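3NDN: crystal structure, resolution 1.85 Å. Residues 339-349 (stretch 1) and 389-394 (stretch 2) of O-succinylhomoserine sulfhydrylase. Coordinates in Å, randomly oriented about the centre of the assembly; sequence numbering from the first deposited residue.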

# COMPACT_ATOMS: atom_id res chain seq x y z
N VAL A 339 -39.48 -13.08 -26.25
CA VAL A 339 -38.15 -13.62 -26.59
C VAL A 339 -37.00 -12.63 -26.25
O VAL A 339 -35.82 -12.93 -26.48
CB VAL A 339 -38.11 -14.08 -28.09
CG1 VAL A 339 -37.99 -12.90 -29.04
CG2 VAL A 339 -36.98 -15.09 -28.33
N ALA A 340 -37.35 -11.47 -25.68
CA ALA A 340 -36.38 -10.39 -25.43
C ALA A 340 -35.25 -10.76 -24.47
O ALA A 340 -34.10 -10.37 -24.69
CB ALA A 340 -37.10 -9.12 -24.96
N LYS A 341 -35.56 -11.53 -23.42
CA LYS A 341 -34.53 -11.99 -22.47
C LYS A 341 -33.46 -12.82 -23.18
O LYS A 341 -32.26 -12.61 -22.97
CB LYS A 341 -35.15 -12.80 -21.31
CG LYS A 341 -34.13 -13.27 -20.25
CD LYS A 341 -34.78 -14.02 -19.07
CE LYS A 341 -33.71 -14.41 -18.02
NZ LYS A 341 -34.25 -15.03 -16.77
N GLN A 342 -33.89 -13.76 -24.03
CA GLN A 342 -32.98 -14.62 -24.80
C GLN A 342 -32.09 -13.78 -25.71
O GLN A 342 -30.91 -14.08 -25.90
CB GLN A 342 -33.77 -15.63 -25.65
CG GLN A 342 -34.24 -16.88 -24.93
CD GLN A 342 -35.10 -17.78 -25.83
OE1 GLN A 342 -36.22 -17.42 -26.21
NE2 GLN A 342 -34.59 -18.97 -26.14
N ARG A 343 -32.67 -12.74 -26.29
CA ARG A 343 -31.98 -11.88 -27.24
C ARG A 343 -30.94 -11.00 -26.51
O ARG A 343 -29.80 -10.87 -26.98
CB ARG A 343 -33.00 -11.04 -28.00
CG ARG A 343 -32.43 -10.07 -29.03
CD ARG A 343 -32.08 -10.72 -30.38
NE ARG A 343 -31.38 -9.74 -31.23
CZ ARG A 343 -30.07 -9.76 -31.49
NH1 ARG A 343 -29.29 -10.73 -31.00
NH2 ARG A 343 -29.54 -8.81 -32.26
N ALA A 344 -31.34 -10.42 -25.38
CA ALA A 344 -30.41 -9.65 -24.53
C ALA A 344 -29.21 -10.48 -24.04
O ALA A 344 -28.07 -10.03 -24.13
CB ALA A 344 -31.15 -9.04 -23.33
N PHE A 345 -29.47 -11.70 -23.54
CA PHE A 345 -28.39 -12.60 -23.10
C PHE A 345 -27.42 -12.94 -24.24
O PHE A 345 -26.22 -13.03 -24.03
CB PHE A 345 -28.97 -13.89 -22.50
CG PHE A 345 -29.34 -13.78 -21.04
CD1 PHE A 345 -29.72 -12.56 -20.47
CD2 PHE A 345 -29.34 -14.93 -20.23
CE1 PHE A 345 -30.06 -12.47 -19.12
CE2 PHE A 345 -29.68 -14.85 -18.89
CZ PHE A 345 -30.05 -13.62 -18.33
N GLU A 346 -27.96 -13.12 -25.44
CA GLU A 346 -27.16 -13.42 -26.63
C GLU A 346 -26.15 -12.31 -26.94
O GLU A 346 -24.99 -12.58 -27.30
CB GLU A 346 -28.08 -13.67 -27.84
CG GLU A 346 -27.35 -14.22 -29.06
CD GLU A 346 -28.23 -14.35 -30.31
OE1 GLU A 346 -29.25 -13.62 -30.43
OE2 GLU A 346 -27.89 -15.20 -31.17
N VAL A 347 -26.60 -11.06 -26.81
CA VAL A 347 -25.78 -9.88 -27.10
C VAL A 347 -24.65 -9.73 -26.07
O VAL A 347 -23.48 -9.52 -26.44
CB VAL A 347 -26.66 -8.58 -27.15
CG1 VAL A 347 -25.81 -7.32 -27.28
CG2 VAL A 347 -27.68 -8.66 -28.30
N LEU A 348 -24.98 -9.86 -24.79
CA LEU A 348 -23.95 -9.78 -23.74
C LEU A 348 -22.89 -10.87 -23.92
O LEU A 348 -21.70 -10.60 -23.77
CB LEU A 348 -24.57 -9.85 -22.35
CG LEU A 348 -24.89 -8.52 -21.64
CD1 LEU A 348 -25.89 -7.68 -22.42
CD2 LEU A 348 -25.43 -8.84 -20.26
N ASP A 349 -23.33 -12.07 -24.28
CA ASP A 349 -22.43 -13.22 -24.41
C ASP A 349 -21.51 -13.16 -25.65
O ASP A 349 -20.53 -13.90 -25.73
CB ASP A 349 -23.22 -14.54 -24.38
CG ASP A 349 -23.80 -14.86 -23.00
OD1 ASP A 349 -23.37 -14.28 -21.96
OD2 ASP A 349 -24.69 -15.73 -22.94
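Stretch 2 389-394: GDGVVR

Small side chains on one face of a helix let a neighbouring backbone come close, and the packing of Gly-389 to Arg-394 against the helix that contains Ala-340, Ala-344 and Leu-348 is a compact example. Gly-389 makes no contact itself but opens a type I beta turn, closed by a weak hydrogen bond from Val-392 N to Gly-389 O (3.3 Å). The turn lays Asp-390 against Ala-340, Lys-341 and Ala-344. Asp-390 CB lies 4.1 Å from Lys-341 CB, while Asp-390 O lies 3.7 Å from Ala-344 CB and 3.8 Å from Lys-341 CA. These are van der Waals contacts, and no hydrogen bond joins the two stretches. At Gly-391 the backbone itself meets the helix, with Gly-391 N 3.8 Å from Ala-340 CB and the CA atoms of these two residues 4.8 Å apart.

The chain then becomes extended, and side chains alternate. Val-392 points away; Val-393 points toward the helix, Val-393 CG2 4.4 Å from Ala-344 CB and Val-393 CG1 3.9 Å from Leu-348 CD1; Arg-394 points away again. Asp-390 and Gly-391 thus meet the helix around Ala-340 to Ala-344, and Val-393 further along, at Ala-344 and Leu-348, so both segments run obliquely in broadly the same direction. The spacing of four residues places these three on one helical face, where the alanine CB atoms lie against the backbone of Asp-390 and Gly-391 and leucine reaches out to valine.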

# COMPACT_ATOMS: atom_id res chain seq x y z
N GLY A 389 -38.15 -3.21 -19.54
CA GLY A 389 -38.40 -4.56 -20.07
C GLY A 389 -37.18 -5.48 -20.07
O GLY A 389 -36.06 -5.04 -19.79
N ASP A 390 -37.41 -6.75 -20.40
CA ASP A 390 -36.35 -7.76 -20.48
C ASP A 390 -35.39 -7.54 -21.66
O ASP A 390 -34.36 -8.21 -21.77
CB ASP A 390 -36.93 -9.18 -20.55
CG ASP A 390 -37.33 -9.75 -19.17
OD1 ASP A 390 -36.67 -9.45 -18.14
OD2 ASP A 390 -38.28 -10.56 -19.13
N GLY A 391 -35.72 -6.59 -22.54
CA GLY A 391 -34.87 -6.22 -23.69
C GLY A 391 -33.91 -5.06 -23.46
O GLY A 391 -33.22 -4.62 -24.39
N VAL A 392 -33.84 -4.57 -22.22
CA VAL A 392 -33.02 -3.39 -21.91
C VAL A 392 -31.58 -3.76 -21.49
O VAL A 392 -31.37 -4.68 -20.69
CB VAL A 392 -33.71 -2.53 -20.82
CG1 VAL A 392 -32.81 -1.40 -20.37
CG2 VAL A 392 -35.04 -1.97 -21.33
N VAL A 393 -30.61 -3.04 -22.07
CA VAL A 393 -29.15 -3.21 -21.83
C VAL A 393 -28.52 -1.86 -21.42
O VAL A 393 -28.91 -0.81 -21.94
CB VAL A 393 -28.45 -3.80 -23.10
CG1 VAL A 393 -26.94 -3.91 -22.92
CG2 VAL A 393 -29.03 -5.17 -23.45
N ARG A 394 -27.58 -1.88 -20.46
CA ARG A 394 -26.86 -0.67 -20.00
C ARG A 394 -25.33 -0.77 -20.20
O ARG A 394 -24.71 -1.74 -19.75
CB ARG A 394 -27.13 -0.43 -18.50
CG ARG A 394 -26.75 0.98 -18.02
CD ARG A 394 -26.72 1.10 -16.50
NE ARG A 394 -25.63 0.33 -15.88
CZ ARG A 394 -25.47 0.18 -14.57
NH1 ARG A 394 -26.34 0.71 -13.71
NH2 ARG A 394 -24.45 -0.54 -14.10